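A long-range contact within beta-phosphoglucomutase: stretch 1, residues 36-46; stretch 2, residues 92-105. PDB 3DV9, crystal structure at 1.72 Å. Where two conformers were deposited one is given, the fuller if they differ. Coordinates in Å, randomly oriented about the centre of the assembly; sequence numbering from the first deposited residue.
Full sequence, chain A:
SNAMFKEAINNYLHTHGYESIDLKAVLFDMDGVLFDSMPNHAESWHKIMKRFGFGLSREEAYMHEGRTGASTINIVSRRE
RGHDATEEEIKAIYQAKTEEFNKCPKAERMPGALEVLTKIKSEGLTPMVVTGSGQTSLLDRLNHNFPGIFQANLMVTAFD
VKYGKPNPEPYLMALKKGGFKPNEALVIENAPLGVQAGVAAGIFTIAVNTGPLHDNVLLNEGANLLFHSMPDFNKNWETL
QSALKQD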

ATOM      1  N   ASP A  36       0.758   9.502   7.150  1.00 17.95           N
ATOM      2  CA  ASP A  36       0.098  10.421   6.243  1.00 18.38           C
ATOM      3  C   ASP A  36       1.213  11.149   5.443  1.00 17.78           C
ATOM      4  O   ASP A  36       1.490  12.333   5.631  1.00 18.81           O
ATOM      5  CB  ASP A  36      -0.789  11.394   7.028  1.00 18.73           C
ATOM      6  CG  ASP A  36      -1.616  12.284   6.108  1.00 23.26           C
ATOM      7  OD1 ASP A  36      -1.715  11.958   4.894  1.00 21.85           O
ATOM      8  OD2 ASP A  36      -2.144  13.300   6.618  1.00 26.50           O
ATOM      9  N   SER A  37       1.898  10.390   4.594  1.00 18.05           N
ATOM     10  CA  SER A  37       3.073  10.872   3.847  1.00 18.38           C
ATOM     11  C   SER A  37       2.760  11.286   2.408  1.00 18.28           C
ATOM     12  O   SER A  37       3.604  11.869   1.717  1.00 19.16           O
ATOM     13  CB  SER A  37       4.083   9.729   3.778  1.00 17.75           C
ATOM     14  OG  SER A  37       3.447   8.577   3.250  1.00 18.16           O
HETATM   15  N   MSE A  38       1.560  10.973   1.915  1.00 17.11           N
HETATM   16  CA  MSE A  38       1.323  11.205   0.474  1.00 17.41           C
HETATM   17  C   MSE A  38       1.323  12.691   0.043  1.00 18.26           C
HETATM   18  O   MSE A  38       1.805  13.034  -1.042  1.00 18.05           O
HETATM   19  CB  MSE A  38       0.060  10.439   0.002  1.00 16.60           C
HETATM   20  CG  MSE A  38       0.268   8.927  -0.150  1.00 16.36           C
HETATM   21 SE   MSE A  38       1.811   8.521  -1.345  0.70 18.25          SE
HETATM   22  CE  MSE A  38       1.196   9.444  -2.882  1.00 15.51           C
ATOM     23  N   PRO A  39       0.752  13.584   0.862  1.00 18.85           N
ATOM     24  CA  PRO A  39       0.845  14.989   0.439  1.00 20.73           C
ATOM     25  C   PRO A  39       2.282  15.423   0.131  1.00 20.89           C
ATOM     26  O   PRO A  39       2.524  16.088  -0.892  1.00 22.23           O
ATOM     27  CB  PRO A  39       0.237  15.754   1.629  1.00 20.57           C
ATOM     28  CG  PRO A  39      -0.749  14.764   2.233  1.00 20.69           C
ATOM     29  CD  PRO A  39      -0.065  13.415   2.083  1.00 19.45           C
ATOM     30  N   ASN A  40       3.224  15.036   0.975  1.00 20.96           N
ATOM     31  CA  ASN A  40       4.650  15.345   0.748  0.50 21.09           C
ATOM     32  C   ASN A  40       5.195  14.608  -0.464  1.00 20.65           C
ATOM     33  O   ASN A  40       5.885  15.203  -1.302  1.00 21.11           O
ATOM     34  CB  ASN A  40       5.513  15.028   1.987  0.50 21.60           C
ATOM     35  CG  ASN A  40       6.979  15.508   1.846  0.50 21.81           C
ATOM     36  OD1 ASN A  40       7.328  16.233   0.916  0.50 23.33           O
ATOM     37  ND2 ASN A  40       7.832  15.089   2.779  0.50 22.18           N
ATOM     38  N   HIS A  41       4.904  13.312  -0.570  1.00 20.01           N
ATOM     39  CA  HIS A  41       5.384  12.551  -1.740  1.00 19.81           C
ATOM     40  C   HIS A  41       4.858  13.177  -3.058  1.00 20.31           C
ATOM     41  O   HIS A  41       5.604  13.383  -4.001  1.00 20.14           O
ATOM     42  CB  HIS A  41       4.930  11.086  -1.689  1.00 19.50           C
ATOM     43  CG  HIS A  41       5.710  10.212  -0.755  1.00 21.08           C
ATOM     44  ND1 HIS A  41       7.031   9.871  -0.974  1.00 23.57           N
ATOM     45  CD2 HIS A  41       5.324   9.531   0.347  1.00 19.94           C
ATOM     46  CE1 HIS A  41       7.439   9.066  -0.007  1.00 22.21           C
ATOM     47  NE2 HIS A  41       6.417   8.828   0.799  1.00 19.55           N
ATOM     48  N   ALA A  42       3.558  13.441  -3.128  1.00 21.00           N
ATOM     49  CA  ALA A  42       2.956  14.051  -4.345  1.00 22.63           C
ATOM     50  C   ALA A  42       3.540  15.413  -4.734  1.00 24.29           C
ATOM     51  O   ALA A  42       3.859  15.654  -5.920  1.00 22.86           O
ATOM     52  CB  ALA A  42       1.407  14.136  -4.182  1.00 22.54           C
ATOM     53  N   GLU A  43       3.634  16.315  -3.760  1.00 24.42           N
ATOM     54  CA  GLU A  43       4.270  17.618  -3.973  1.00 26.09           C
ATOM     55  C   GLU A  43       5.746  17.494  -4.386  1.00 25.59           C
ATOM     56  O   GLU A  43       6.165  18.179  -5.328  1.00 24.91           O
ATOM     57  CB  GLU A  43       4.106  18.511  -2.735  1.00 26.79           C
ATOM     58  CG  GLU A  43       4.696  19.941  -2.885  1.00 29.94           C
ATOM     59  CD  GLU A  43       4.031  20.745  -3.990  1.00 36.33           C
ATOM     60  OE1 GLU A  43       3.009  20.295  -4.533  1.00 42.46           O
ATOM     61  OE2 GLU A  43       4.511  21.841  -4.321  1.00 39.27           O
ATOM     62  N   SER A  44       6.509  16.629  -3.708  1.00 24.16           N
ATOM     63  CA  SER A  44       7.925  16.392  -4.043  1.00 25.35           C
ATOM     64  C   SER A  44       8.093  15.843  -5.443  1.00 25.15           C
ATOM     65  O   SER A  44       8.973  16.286  -6.197  1.00 24.83           O
ATOM     66  CB  SER A  44       8.591  15.440  -3.050  1.00 25.06           C
ATOM     67  OG  SER A  44       8.558  16.001  -1.754  1.00 28.57           O
ATOM     68  N   TRP A  45       7.266  14.870  -5.804  1.00 24.05           N
ATOM     69  CA  TRP A  45       7.353  14.314  -7.151  1.00 23.32           C
ATOM     70  C   TRP A  45       7.020  15.411  -8.159  1.00 22.19           C
ATOM     71  O   TRP A  45       7.730  15.569  -9.160  1.00 22.25           O
ATOM     72  CB  TRP A  45       6.386  13.163  -7.358  1.00 22.96           C
ATOM     73  CG  TRP A  45       6.967  11.844  -7.069  1.00 23.65           C
ATOM     74  CD1 TRP A  45       6.645  11.008  -6.019  1.00 23.82           C
ATOM     75  CD2 TRP A  45       7.989  11.173  -7.814  1.00 25.14           C
ATOM     76  NE1 TRP A  45       7.385   9.856  -6.089  1.00 23.91           N
ATOM     77  CE2 TRP A  45       8.219   9.929  -7.181  1.00 25.57           C
ATOM     78  CE3 TRP A  45       8.725  11.498  -8.967  1.00 23.65           C
ATOM     79  CZ2 TRP A  45       9.174   9.010  -7.655  1.00 25.17           C
ATOM     80  CZ3 TRP A  45       9.646  10.582  -9.447  1.00 24.86           C
ATOM     81  CH2 TRP A  45       9.876   9.359  -8.785  1.00 25.03           C
ATOM     82  N   HIS A  46       5.944  16.155  -7.898  1.00 22.91           N
ATOM     83  CA  HIS A  46       5.486  17.178  -8.835  1.00 23.70           C
ATOM     84  C   HIS A  46       6.584  18.233  -9.084  1.00 23.99           C
ATOM     85  O   HIS A  46       6.908  18.586 -10.244  1.00 23.87           O
ATOM     86  CB  HIS A  46       4.232  17.871  -8.310  1.00 23.94           C
ATOM     87  CG  HIS A  46       3.918  19.119  -9.064  1.00 26.82           C
ATOM     88  ND1 HIS A  46       3.528  19.106 -10.384  1.00 28.55           N
ATOM     89  CD2 HIS A  46       3.996  20.417  -8.703  1.00 29.90           C
ATOM     90  CE1 HIS A  46       3.353  20.348 -10.796  1.00 31.25           C
ATOM     91  NE2 HIS A  46       3.651  21.161  -9.802  1.00 32.39           N
ATOM     92  N   ALA A  92      19.262  10.635 -10.999  1.00 30.28           N
ATOM     93  CA  ALA A  92      19.259  12.060 -10.659  1.00 30.16           C
ATOM     94  C   ALA A  92      17.893  12.516 -10.140  1.00 29.83           C
ATOM     95  O   ALA A  92      17.797  13.248  -9.148  1.00 29.48           O
ATOM     96  CB  ALA A  92      19.662  12.886 -11.871  1.00 29.46           C
ATOM     97  N   ILE A  93      16.840  12.075 -10.824  1.00 29.41           N
ATOM     98  CA  ILE A  93      15.483  12.439 -10.453  1.00 30.18           C
ATOM     99  C   ILE A  93      15.154  11.808  -9.100  1.00 30.15           C
ATOM    100  O   ILE A  93      14.720  12.505  -8.185  1.00 30.33           O
ATOM    101  CB  ILE A  93      14.477  12.042 -11.536  1.00 29.63           C
ATOM    102  CG1 ILE A  93      14.741  12.868 -12.809  1.00 30.22           C
ATOM    103  CG2 ILE A  93      13.009  12.194 -11.010  1.00 28.92           C
ATOM    104  CD1 ILE A  93      14.031  12.326 -14.099  1.00 31.60           C
ATOM    105  N   TYR A  94      15.401  10.508  -8.943  1.00 32.06           N
ATOM    106  CA  TYR A  94      15.098   9.896  -7.650  1.00 34.44           C
ATOM    107  C   TYR A  94      15.859  10.569  -6.494  1.00 35.36           C
ATOM    108  O   TYR A  94      15.269  10.827  -5.424  1.00 35.92           O
ATOM    109  CB  TYR A  94      15.286   8.371  -7.635  1.00 36.13           C
ATOM    110  CG  TYR A  94      14.590   7.741  -6.434  1.00 39.13           C
ATOM    111  CD1 TYR A  94      13.188   7.850  -6.264  1.00 40.09           C
ATOM    112  CD2 TYR A  94      15.319   7.070  -5.441  1.00 40.48           C
ATOM    113  CE1 TYR A  94      12.542   7.297  -5.155  1.00 41.84           C
ATOM    114  CE2 TYR A  94      14.669   6.508  -4.313  1.00 41.42           C
ATOM    115  CZ  TYR A  94      13.281   6.627  -4.181  1.00 40.50           C
ATOM    116  OH  TYR A  94      12.628   6.068  -3.085  1.00 42.94           O
ATOM    117  N   GLN A  95      17.145  10.887  -6.709  1.00 35.36           N
ATOM    118  CA  GLN A  95      17.953  11.541  -5.675  0.50 35.82           C
ATOM    119  C   GLN A  95      17.361  12.899  -5.294  1.00 35.58           C
ATOM    120  O   GLN A  95      17.226  13.222  -4.107  1.00 35.82           O
ATOM    121  CB  GLN A  95      19.419  11.690  -6.118  0.50 35.38           C
ATOM    122  CG  GLN A  95      20.253  10.414  -5.978  0.50 36.41           C
ATOM    123  CD  GLN A  95      21.759  10.641  -6.156  0.50 36.64           C
ATOM    124  OE1 GLN A  95      22.224  11.779  -6.289  0.50 38.73           O
ATOM    125  NE2 GLN A  95      22.527   9.546  -6.165  0.50 36.20           N
ATOM    126  N   ALA A  96      17.002  13.693  -6.301  1.00 35.19           N
ATOM    127  CA  ALA A  96      16.432  15.009  -6.043  1.00 34.93           C
ATOM    128  C   ALA A  96      15.102  14.901  -5.287  1.00 35.34           C
ATOM    129  O   ALA A  96      14.817  15.710  -4.401  1.00 35.15           O
ATOM    130  CB  ALA A  96      16.269  15.810  -7.347  1.00 35.42           C
ATOM    131  N   LYS A  97      14.311  13.894  -5.638  1.00 34.44           N
ATOM    132  CA  LYS A  97      13.007  13.687  -5.036  1.00 36.24           C
ATOM    133  C   LYS A  97      13.143  13.282  -3.565  1.00 36.59           C
ATOM    134  O   LYS A  97      12.378  13.752  -2.706  1.00 37.36           O
ATOM    135  CB  LYS A  97      12.230  12.630  -5.820  1.00 35.51           C
ATOM    136  CG  LYS A  97      10.773  12.414  -5.307  1.00 35.79           C
ATOM    137  CD  LYS A  97      10.586  10.986  -4.909  1.00 38.87           C
ATOM    138  CE  LYS A  97      10.716  10.790  -3.406  1.00 40.91           C
ATOM    139  NZ  LYS A  97       9.400  10.725  -2.659  1.00 37.73           N
ATOM    140  N   THR A  98      14.084  12.380  -3.299  1.00 37.17           N
ATOM    141  CA  THR A  98      14.402  11.929  -1.942  1.00 37.71           C
ATOM    142  C   THR A  98      14.778  13.134  -1.060  1.00 37.70           C
ATOM    143  O   THR A  98      14.213  13.314   0.032  1.00 38.09           O
ATOM    144  CB  THR A  98      15.571  10.882  -1.968  1.00 37.50           C
ATOM    145  OG1 THR A  98      15.144   9.717  -2.688  1.00 38.84           O
ATOM    146  CG2 THR A  98      15.978  10.459  -0.568  1.00 38.42           C
ATOM    147  N   GLU A  99      15.709  13.953  -1.565  1.00 37.19           N
ATOM    148  CA  GLU A  99      16.187  15.148  -0.866  0.60 37.31           C
ATOM    149  C   GLU A  99      15.056  16.139  -0.625  1.00 36.28           C
ATOM    150  O   GLU A  99      14.990  16.769   0.426  1.00 36.34           O
ATOM    151  CB  GLU A  99      17.318  15.823  -1.664  0.60 37.03           C
ATOM    152  CG  GLU A  99      17.958  17.049  -0.983  0.60 38.83           C
ATOM    153  CD  GLU A  99      19.297  17.488  -1.581  0.60 38.85           C
ATOM    154  OE1 GLU A  99      19.919  16.722  -2.354  0.60 41.81           O
ATOM    155  OE2 GLU A  99      19.755  18.610  -1.253  0.60 41.21           O
ATOM    156  N   GLU A 100      14.177  16.282  -1.618  1.00 35.24           N
ATOM    157  CA  GLU A 100      13.061  17.216  -1.517  1.00 34.40           C
ATOM    158  C   GLU A 100      12.045  16.781  -0.452  1.00 34.24           C
ATOM    159  O   GLU A 100      11.577  17.604   0.342  1.00 33.43           O
ATOM    160  CB  GLU A 100      12.368  17.388  -2.876  1.00 33.90           C
ATOM    161  CG  GLU A 100      11.343  18.511  -2.913  1.00 34.46           C
ATOM    162  CD  GLU A 100      11.925  19.887  -2.619  1.00 36.70           C
ATOM    163  OE1 GLU A 100      13.141  20.096  -2.828  1.00 37.74           O
ATOM    164  OE2 GLU A 100      11.147  20.768  -2.181  1.00 37.03           O
ATOM    165  N   PHE A 101      11.697  15.495  -0.464  1.00 34.65           N
ATOM    166  CA  PHE A 101      10.804  14.930   0.554  1.00 34.52           C
ATOM    167  C   PHE A 101      11.374  15.202   1.947  1.00 34.94           C
ATOM    168  O   PHE A 101      10.643  15.616   2.858  1.00 35.51           O
ATOM    169  CB  PHE A 101      10.653  13.419   0.363  1.00 34.45           C
ATOM    170  CG  PHE A 101       9.667  12.768   1.330  1.00 32.77           C
ATOM    171  CD1 PHE A 101       8.365  12.517   0.934  1.00 30.33           C
ATOM    172  CD2 PHE A 101      10.055  12.391   2.625  1.00 32.65           C
ATOM    173  CE1 PHE A 101       7.447  11.925   1.801  1.00 30.79           C
ATOM    174  CE2 PHE A 101       9.136  11.797   3.504  1.00 31.52           C
ATOM    175  CZ  PHE A 101       7.825  11.565   3.087  1.00 32.28           C
ATOM    176  N   ASN A 102      12.674  14.965   2.102  1.00 35.13           N
ATOM    177  CA  ASN A 102      13.347  15.110   3.408  1.00 34.42           C
ATOM    178  C   ASN A 102      13.432  16.542   3.935  1.00 34.52           C
ATOM    179  O   ASN A 102      13.935  16.764   5.052  1.00 34.92           O
ATOM    180  CB  ASN A 102      14.713  14.415   3.404  1.00 34.68           C
ATOM    181  CG  ASN A 102      14.583  12.900   3.352  1.00 34.78           C
ATOM    182  OD1 ASN A 102      13.601  12.331   3.842  1.00 34.77           O
ATOM    183  ND2 ASN A 102      15.551  12.243   2.731  1.00 33.47           N
ATOM    184  N   LYS A 103      12.925  17.500   3.149  1.00 33.65           N
ATOM    185  CA  LYS A 103      12.833  18.859   3.663  0.50 33.41           C
ATOM    186  C   LYS A 103      11.728  18.875   4.707  0.50 33.20           C
ATOM    187  O   LYS A 103      11.674  19.767   5.554  0.50 33.16           O
ATOM    188  CB  LYS A 103      12.632  19.891   2.547  0.50 33.07           C
ATOM    189  CG  LYS A 103      13.944  20.234   1.847  0.50 33.30           C
ATOM    190  CD  LYS A 103      13.768  20.928   0.494  0.50 32.43           C
ATOM    191  CE  LYS A 103      15.126  20.868  -0.247  0.50 31.65           C
ATOM    192  NZ  LYS A 103      15.088  21.590  -1.551  0.50 31.08           N
ATOM    193  N   CYS A 104      10.891  17.832   4.665  0.50 32.95           N
ATOM    194  CA  CYS A 104       9.805  17.643   5.609  0.50 32.80           C
ATOM    195  C   CYS A 104       9.585  16.156   5.916  0.50 32.51           C
ATOM    196  O   CYS A 104       8.514  15.609   5.634  0.50 33.23           O
ATOM    197  CB  CYS A 104       8.529  18.225   5.002  0.50 32.90           C
ATOM    198  SG  CYS A 104       7.451  18.983   6.179  0.50 32.53           S
ATOM    199  N   PRO A 105      10.580  15.495   6.531  0.50 31.90           N
ATOM    200  CA  PRO A 105      10.514  14.038   6.664  0.50 31.33           C
ATOM    201  C   PRO A 105       9.328  13.537   7.490  0.50 30.65           C
ATOM    202  O   PRO A 105       8.623  12.615   7.062  0.50 30.61           O
ATOM    203  CB  PRO A 105      11.834  13.694   7.371  0.50 31.42           C
ATOM    204  CG  PRO A 105      12.209  14.942   8.097  0.50 31.93           C
ATOM    205  CD  PRO A 105      11.791  16.048   7.162  0.50 32.09           C
TER
HETATM  206  O   HOH W   1       6.225  13.742   4.925  1.00 38.80           O

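The two stretches meet as a pair of obliquely crossing helices, in a small, mixed contact where aromatic rings and an aliphatic lysine chain fill the interface and one asparagine ties a side chain to the opposing backbone. The helices of the two stretches approach to 8.9 Å between axes, their N-to-C directions differ by 135°, midway between perpendicular and antiparallel, and together the stretches bury 518 Å², with Phe101 and Lys97 the most covered.

The backbones come nearest at Ser44 and Phe101, whose CA atoms lie 5.6 Å apart. A small residue suits this point: Ser44 points its CB toward the other helix, and its OG lies 3.4 Å from Phe101 CA. That hydroxyl turns back to its own helix, donating a hydrogen bond to Asn40 O (2.8 Å from OG), so its polarity is satisfied within the packed surface.

One turn earlier, Asn40 reaches the end of the second helix. Its ND2 donates a nearly straight hydrogen bond to Phe101 O (2.9 Å, 170°), an oxygen that also accepts from Cys104 N (2.9 Å) in the type I turn from Phe101 to Cys104. ND2 also donates to water 1 (3.0 Å), which makes a weak hydrogen bond to Pro105 O (3.4 Å from the water oxygen). The same amide nitrogen lies over one face of the Phe101 ring, whose edge meets Ser37 O, 3.8 Å from CE1. His41 packs obliquely against this ring, with centroids 4.2 Å apart and planes at 35°.

Lys97 extends between His41 and Trp45. Its CD sits over the indole, 3.7 Å from the centroid of the five-membered ring, in a CH-pi contact, while NZ continues to the edge of the imidazole, 3.0 Å from His41 ND1. The chain thus lays its methylenes against the indole and brings its terminal nitrogen beside the imidazole. Beyond it, Trp45 CZ3 touches Ile93 CG2 at 4.0 Å.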